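Side-chain contacts in transcription factor tau subunit sfc1 (Schizosaccharomyces pombe, PDB 4BJJ), which belongs to the tauA part of TFIIIC, which binds boxA promoter sites of tRNA and similar genes during assembly of the RNA polymerase III initiation complex: residues Gly33-Gln36 against Ser37-Ala41; Phe46-Pro49 against Ala50-Leu53; Thr81-Met85 against Asp86-Gln90. The protein carries 3 engineered substitutions. All coordinates share one frame; numbering follows the deposited sequence.

Interaction 1 (Gly33-Gln36 against Ser37-Ala41); sequences GGVQ and SIQKA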
loop_
_atom_site.group_PDB
_atom_site.type_symbol
_atom_site.label_atom_id
_atom_site.label_comp_id
_atom_site.label_asym_id
_atom_site.label_seq_id
_atom_site.Cartn_x
_atom_site.Cartn_y
_atom_site.Cartn_z
ATOM N N GLY A 33 3.916 16.863 7.914
ATOM C CA GLY A 33 3.662 18.255 7.628
ATOM C C GLY A 33 2.198 18.612 7.653
ATOM O O GLY A 33 1.831 19.734 7.321
ATOM N N GLY A 34 1.354 17.659 8.037
ATOM C CA GLY A 34 -0.083 17.887 8.106
ATOM C C GLY A 34 -0.825 17.293 6.925
ATOM O O GLY A 34 -0.214 16.845 5.963
ATOM N N VAL A 35 -2.151 17.281 7.007
ATOM C CA VAL A 35 -2.973 16.622 6.012
ATOM C C VAL A 35 -2.813 17.271 4.644
ATOM O O VAL A 35 -2.799 16.581 3.625
ATOM C CB VAL A 35 -4.458 16.626 6.433
ATOM C CG1 VAL A 35 -5.356 16.171 5.298
ATOM C CG2 VAL A 35 -4.651 15.720 7.624
ATOM N N GLN A 36 -2.683 18.593 4.617
ATOM C CA GLN A 36 -2.586 19.294 3.343
ATOM C C GLN A 36 -1.263 19.019 2.682
ATOM O O GLN A 36 -1.183 18.896 1.479
ATOM C CB GLN A 36 -2.808 20.796 3.515
ATOM C CG GLN A 36 -4.281 21.133 3.750
ATOM C CD GLN A 36 -4.535 22.614 3.979
ATOM O OE1 GLN A 36 -4.323 23.134 5.076
ATOM N NE2 GLN A 36 -5.001 23.299 2.940
ATOM N N SER A 37 -0.224 18.908 3.482
ATOM C CA SER A 37 1.095 18.581 2.965
ATOM C C SER A 37 1.103 17.165 2.336
ATOM O O SER A 37 1.750 16.925 1.311
ATOM C CB SER A 37 2.103 18.694 4.098
ATOM O OG SER A 37 3.347 18.143 3.749
ATOM N N ILE A 38 0.352 16.240 2.935
ATOM C CA ILE A 38 0.235 14.873 2.421
ATOM C C ILE A 38 -0.459 14.856 1.063
ATOM O O ILE A 38 -0.015 14.192 0.134
ATOM C CB ILE A 38 -0.538 14.014 3.419
ATOM C CG1 ILE A 38 0.377 13.693 4.592
ATOM C CG2 ILE A 38 -1.100 12.746 2.771
ATOM C CD1 ILE A 38 -0.355 13.313 5.833
ATOM N N GLN A 39 -1.541 15.607 0.954
ATOM C CA GLN A 39 -2.279 15.738 -0.304
ATOM C C GLN A 39 -1.496 16.453 -1.417
ATOM O O GLN A 39 -1.569 16.095 -2.585
ATOM C CB GLN A 39 -3.602 16.440 -0.028
ATOM C CG GLN A 39 -4.489 15.613 0.889
ATOM C CD GLN A 39 -5.721 16.350 1.371
ATOM O OE1 GLN A 39 -5.783 17.581 1.359
ATOM N NE2 GLN A 39 -6.716 15.590 1.803
ATOM N N LYS A 40 -0.728 17.451 -1.040
ATOM C CA LYS A 40 0.158 18.131 -1.963
ATOM C C LYS A 40 1.210 17.141 -2.470
ATOM O O LYS A 40 1.461 17.055 -3.652
ATOM C CB LYS A 40 0.800 19.337 -1.248
ATOM C CG LYS A 40 1.487 20.327 -2.144
ATOM C CD LYS A 40 2.031 21.512 -1.345
ATOM C CE LYS A 40 3.171 21.097 -0.395
ATOM N NZ LYS A 40 3.784 22.254 0.331
ATOM N N ALA A 41 1.805 16.373 -1.562
ATOM C CA ALA A 41 2.772 15.344 -1.942
ATOM C C ALA A 41 2.175 14.289 -2.880
ATOM O O ALA A 41 2.781 13.940 -3.889
ATOM C CB ALA A 41 3.370 14.711 -0.721
HETATM O O HOH W 1 -0.330 20.381 6.154
#
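The N-terminal turn of helix 35-47 is built where Gly33-Gln36 meets Ser37-Ala41, and its evidence is a run of three i to i+4 backbone bonds. Ile38 N donates to Gly34 O at 3.1 Å, Gln39 N to Val35 O at 3.1 Å, and Lys40 N to Gln36 O at 2.9 Å. The bond to Val35 O is fairly straight, with an angle of 163° at the hydrogen.

Gly34 is the N-cap residue and has no side chain to receive a helix N-H. The amide of Ser37, which a side-chain cap might have taken, instead donates to a water 3.1 Å from Ser37 N; this water also bridges to Gly33 O, at a separation so short that its exact position is doubtful. With chi1 at 168°, the Ser37 hydroxyl swings to the far side from its own amide nitrogen and is hydrogen-bonded to Leu32 O, back across the bend. Ser37 CB meanwhile rests 3.4 Å from Gly33 O.

The side chains of Val35 and Gln39 run alongside each other: CG1 of Val35 is 3.8 Å from NE2 of Gln39, both groups leading the same way, while Gln39 CG passes 3.4 Å from Val35 O. Farther round the turn, Ile38 brings CD1 to 3.5 Å from Gly34 O. Val35 and Ile38 both also pack on Phe29 and on apolar side chains of the partner chain, so this helix start forms part of the interface.

Gly33, with a positive phi of 101°, is the C-prime residue of a Schellman motif closing helix 25-30: Gly34 N bonds back to Phe29 O and Gly33 N to Gln30 O. The arrangement is thus a helix-to-helix junction, in which the C-prime glycine of a Schellman motif is followed directly by a glycine, Gly34, at the N-cap of the next helix.

Interaction 2 (Phe46-Pro49 against Ala50-Leu53); sequences FQNP and AAAL. Engineered in segment 50-53: Ala50 (natural residue Lys), Ala51 (natural residue Gln).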
loop_
_atom_site.group_PDB
_atom_site.type_symbol
_atom_site.label_atom_id
_atom_site.label_comp_id
_atom_site.label_asym_id
_atom_site.label_seq_id
_atom_site.Cartn_x
_atom_site.Cartn_y
_atom_site.Cartn_z
ATOM N N PHE A 46 1.458 12.459 -9.019
ATOM C CA PHE A 46 0.659 12.153 -10.199
ATOM C C PHE A 46 0.820 13.161 -11.327
ATOM O O PHE A 46 0.752 12.802 -12.497
ATOM C CB PHE A 46 -0.810 12.040 -9.817
ATOM C CG PHE A 46 -1.159 10.709 -9.206
ATOM C CD1 PHE A 46 -1.461 9.637 -10.012
ATOM C CD2 PHE A 46 -1.141 10.525 -7.833
ATOM C CE1 PHE A 46 -1.769 8.423 -9.464
ATOM C CE2 PHE A 46 -1.448 9.317 -7.280
ATOM C CZ PHE A 46 -1.750 8.262 -8.089
ATOM N N GLN A 47 1.042 14.418 -10.975
ATOM C CA GLN A 47 1.219 15.460 -11.964
ATOM C C GLN A 47 2.621 15.508 -12.515
ATOM O O GLN A 47 2.809 15.779 -13.696
ATOM C CB GLN A 47 0.878 16.804 -11.364
ATOM C CG GLN A 47 -0.603 17.016 -11.301
ATOM C CD GLN A 47 -0.935 18.433 -11.002
ATOM O OE1 GLN A 47 -0.039 19.271 -10.926
ATOM N NE2 GLN A 47 -2.220 18.728 -10.835
ATOM N N ASN A 48 3.592 15.236 -11.654
ATOM C CA ASN A 48 4.994 15.299 -12.013
ATOM C C ASN A 48 5.820 14.278 -11.206
ATOM O O ASN A 48 6.619 14.646 -10.347
ATOM C CB ASN A 48 5.504 16.725 -11.785
ATOM C CG ASN A 48 6.852 16.973 -12.429
ATOM O OD1 ASN A 48 7.418 16.078 -13.044
ATOM N ND2 ASN A 48 7.378 18.192 -12.282
ATOM N N PRO A 49 5.630 12.977 -11.492
ATOM C CA PRO A 49 6.221 11.862 -10.720
ATOM C C PRO A 49 7.701 12.039 -10.338
ATOM O O PRO A 49 8.080 11.821 -9.191
ATOM C CB PRO A 49 6.062 10.673 -11.651
ATOM C CG PRO A 49 4.900 11.032 -12.527
ATOM C CD PRO A 49 4.882 12.509 -12.667
ATOM N N ALA A 50 8.512 12.464 -11.292
ATOM C CA ALA A 50 9.940 12.641 -11.084
ATOM C C ALA A 50 10.307 13.629 -9.969
ATOM O O ALA A 50 11.428 13.613 -9.461
ATOM C CB ALA A 50 10.570 13.087 -12.403
ATOM N N ALA A 51 9.364 14.496 -9.616
ATOM C CA ALA A 51 9.582 15.569 -8.648
ATOM C C ALA A 51 9.036 15.242 -7.265
ATOM O O ALA A 51 9.205 16.031 -6.329
ATOM C CB ALA A 51 8.933 16.874 -9.155
ATOM N N ALA A 52 8.350 14.109 -7.157
ATOM C CA ALA A 52 7.698 13.705 -5.917
ATOM C C ALA A 52 8.655 13.740 -4.740
ATOM O O ALA A 52 9.796 13.346 -4.841
ATOM C CB ALA A 52 7.108 12.319 -6.069
ATOM N N LEU A 53 8.144 14.183 -3.610
ATOM C CA LEU A 53 8.970 14.540 -2.476
ATOM C C LEU A 53 8.091 14.530 -1.222
ATOM O O LEU A 53 6.966 14.995 -1.234
ATOM C CB LEU A 53 9.561 15.952 -2.713
ATOM C CG LEU A 53 10.573 16.464 -1.699
ATOM C CD1 LEU A 53 11.547 17.392 -2.360
ATOM C CD2 LEU A 53 9.891 17.169 -0.540
HETATM O O HOH W 2 7.702 13.606 -14.310
#
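Asn48 and Pro49 turn the chain onto Ala50-Leu53 through two consecutive i to i+3 backbone bonds, which define a short 3-10 segment spanning Pro49 to Ala51. In the first, Ala51 N donates to Asn48 O at 2.8 Å with 161° at the hydrogen, the donor lying tilted from the carbonyl plane. In the second, Ala52 N reaches Pro49 O at 3.1 Å and is about as straight at its hydrogen, yet it comes from well above the carbonyl plane and uses no lone-pair direction. The two bonds are thus alike at the hydrogen and differ at the acceptor.

Water contributes the second kind of link. It donates to Asn48 OD1 at 2.8 Å and takes a weak bond from Ala50 N, so that the amide of the engineered Ala50 and the carboxamide of Asn48 share one solvent molecule.

Van der Waals contacts complete the account. Asn48 turns CG beside its own carbonyl carbon (chi1 -167°), which carries the carboxamide to the methyl of Ala51, itself an engineered residue. The amide nitrogen makes this touch, with Asn48 ND2 3.7 Å from Ala51 CB. The same methyl sits 3.4 Å from Asn48 O, so Ala51 meets both the backbone and the side chain of Asn48. One step on, Ala52 CB lies 3.3 Å from Pro49 O, the acceptor of its own amide.

Asn48 is the first residue to leave helical geometry after helix 35-47, and the loop goes on to strand 55-56. Beneath this surface turn, Pro49 and Ala52 rest on Gln97 of strand 88-100, Ala52 also touches Val72 of strand 68-73, and Leu53 reaches Gln69 of that same strand.

Interaction 3 (Thr81-Met85 against Asp86-Gln90); sequences TIKKM and DNSVQ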
loop_
_atom_site.group_PDB
_atom_site.type_symbol
_atom_site.label_atom_id
_atom_site.label_comp_id
_atom_site.label_asym_id
_atom_site.label_seq_id
_atom_site.Cartn_x
_atom_site.Cartn_y
_atom_site.Cartn_z
ATOM N N THR A 81 -10.080 -3.826 -1.849
ATOM C CA THR A 81 -11.198 -3.526 -0.977
ATOM C C THR A 81 -12.107 -4.752 -0.891
ATOM O O THR A 81 -12.602 -5.227 -1.911
ATOM C CB THR A 81 -11.994 -2.324 -1.520
ATOM O OG1 THR A 81 -11.112 -1.208 -1.720
ATOM C CG2 THR A 81 -13.099 -1.925 -0.559
ATOM N N ILE A 82 -12.309 -5.265 0.326
ATOM C CA ILE A 82 -13.162 -6.428 0.528
ATOM C C ILE A 82 -14.335 -6.097 1.445
ATOM O O ILE A 82 -14.190 -5.380 2.445
ATOM C CB ILE A 82 -12.373 -7.675 1.047
ATOM C CG1 ILE A 82 -11.739 -7.436 2.412
ATOM C CG2 ILE A 82 -11.285 -8.078 0.075
ATOM C CD1 ILE A 82 -12.308 -8.347 3.485
ATOM N N LYS A 83 -15.508 -6.601 1.061
ATOM C CA LYS A 83 -16.728 -6.444 1.847
ATOM C C LYS A 83 -16.628 -7.358 3.049
ATOM O O LYS A 83 -16.495 -8.568 2.915
ATOM C CB LYS A 83 -17.952 -6.789 1.007
ATOM C CG LYS A 83 -19.260 -6.260 1.557
ATOM C CD LYS A 83 -20.411 -6.811 0.725
ATOM C CE LYS A 83 -21.761 -6.230 1.103
ATOM N NZ LYS A 83 -22.841 -6.850 0.282
ATOM N N LYS A 84 -16.668 -6.758 4.228
ATOM C CA LYS A 84 -16.310 -7.460 5.451
ATOM C C LYS A 84 -17.249 -8.652 5.759
ATOM O O LYS A 84 -16.812 -9.647 6.345
ATOM C CB LYS A 84 -16.258 -6.444 6.600
ATOM C CG LYS A 84 -15.450 -6.856 7.806
ATOM C CD LYS A 84 -15.341 -5.685 8.779
ATOM C CE LYS A 84 -15.119 -6.167 10.206
ATOM N NZ LYS A 84 -15.420 -5.109 11.214
ATOM N N MET A 85 -18.512 -8.570 5.332
ATOM C CA MET A 85 -19.499 -9.600 5.674
ATOM C C MET A 85 -19.223 -10.961 5.019
ATOM O O MET A 85 -19.239 -11.978 5.704
ATOM C CB MET A 85 -20.935 -9.136 5.363
ATOM C CG MET A 85 -21.270 -8.970 3.880
ATOM S SD MET A 85 -23.036 -9.051 3.523
ATOM C CE MET A 85 -23.110 -10.620 2.659
ATOM N N ASP A 86 -18.952 -10.978 3.715
ATOM C CA ASP A 86 -18.784 -12.227 2.963
ATOM C C ASP A 86 -17.352 -12.394 2.436
ATOM O O ASP A 86 -17.061 -13.335 1.689
ATOM C CB ASP A 86 -19.785 -12.296 1.797
ATOM C CG ASP A 86 -19.727 -11.070 0.893
ATOM O OD1 ASP A 86 -19.145 -10.051 1.313
ATOM O OD2 ASP A 86 -20.274 -11.114 -0.234
ATOM N N ASN A 87 -16.467 -11.483 2.845
ATOM C CA ASN A 87 -15.092 -11.432 2.348
ATOM C C ASN A 87 -14.984 -11.423 0.820
ATOM O O ASN A 87 -14.024 -11.941 0.260
ATOM C CB ASN A 87 -14.264 -12.585 2.915
ATOM C CG ASN A 87 -13.896 -12.380 4.353
ATOM O OD1 ASN A 87 -14.025 -11.284 4.890
ATOM N ND2 ASN A 87 -13.422 -13.437 4.993
ATOM N N SER A 88 -15.968 -10.835 0.152
ATOM C CA SER A 88 -15.933 -10.709 -1.309
ATOM C C SER A 88 -15.144 -9.470 -1.738
ATOM O O SER A 88 -15.180 -8.450 -1.057
ATOM C CB SER A 88 -17.346 -10.597 -1.869
ATOM O OG SER A 88 -18.021 -9.508 -1.274
ATOM N N VAL A 89 -14.457 -9.566 -2.873
ATOM C CA VAL A 89 -13.682 -8.446 -3.394
ATOM C C VAL A 89 -14.579 -7.418 -4.050
ATOM O O VAL A 89 -15.178 -7.677 -5.083
ATOM C CB VAL A 89 -12.608 -8.897 -4.411
ATOM C CG1 VAL A 89 -11.761 -7.692 -4.868
ATOM C CG2 VAL A 89 -11.706 -9.986 -3.808
ATOM N N GLN A 90 -14.646 -6.241 -3.441
ATOM C CA GLN A 90 -15.459 -5.139 -3.932
ATOM C C GLN A 90 -14.702 -4.292 -4.985
ATOM O O GLN A 90 -15.285 -3.791 -5.954
ATOM C CB GLN A 90 -15.868 -4.279 -2.727
ATOM C CG GLN A 90 -16.847 -3.161 -3.024
ATOM C CD GLN A 90 -18.247 -3.669 -3.302
ATOM O OE1 GLN A 90 -18.575 -4.833 -3.013
ATOM N NE2 GLN A 90 -19.089 -2.797 -3.868
#
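Thr81 and Gln90, with Lys83 and Ser88, supply the backbone bonds that close this beta hairpin. Gln90 N donates to Thr81 O at 2.7 Å, somewhat bent at 143° about the hydrogen, while Lys83 N reaches Ser88 O at 2.8 Å, nearly in line with the carbonyl bond. Ser88 O takes in addition a CA-H contact from Ile82 CA at 3.3 Å. Between these bonds Ile82 and Val89 form an antiparallel non-hydrogen-bonded pair, their CG2 atoms 4.3 Å apart.

At the turn the Asp86 carboxylate faces the amide and the hydroxyl of Ser88, through weak bonds only. Asp86 OD1 receives one from Ser88 N at 3.5 Å, and the Ser88 hydroxyl stands almost equally far from both carboxylate oxygens, OG being 2.9 Å from OD1 and 3.0 Å from OD2; which oxygen takes the proton is unsettled. Asp86 achieves this by folding CG between its backbone N and carbonyl carbon (chi1 53°). The extended chain of Lys83 runs obliquely past the carboxylate, touching OD1 with CB and CD. Lys83 NZ stops 5.0 Å from Asp86 OD1, too far for a salt bridge, though the opposite charges may still attract weakly.

Thr81 OG1 is satisfied by a polar side chain of the partner chain. Strand 78-83 pairs with strand 88-100 and, through Thr81-Lys83, with an antiparallel strand of that partner, carrying the sheet across the interface.

In the fold
The three contacts follow one another along the chain within the Tau95 triple barrel region of this sfc7-interacting domain. Interactions 1 and 2 share helix 35-47, one at its start and the other just past its end; their centres are about 14 Å apart, and they touch where Ala41 CB meets Leu53 O at 3.6 Å. Interaction 3 is remote, its centre about 30 Å from that of interaction 1 and about 33 Å from that of interaction 2, with nearest atoms about 18 and 15 Å away. A bound mercury ion lies about 6 Å from the Gln39 side chain. All three come within reach of the partner chain: interaction 1 by apolar packing, interaction 3 by sheet extension, and 46-49 through Phe46.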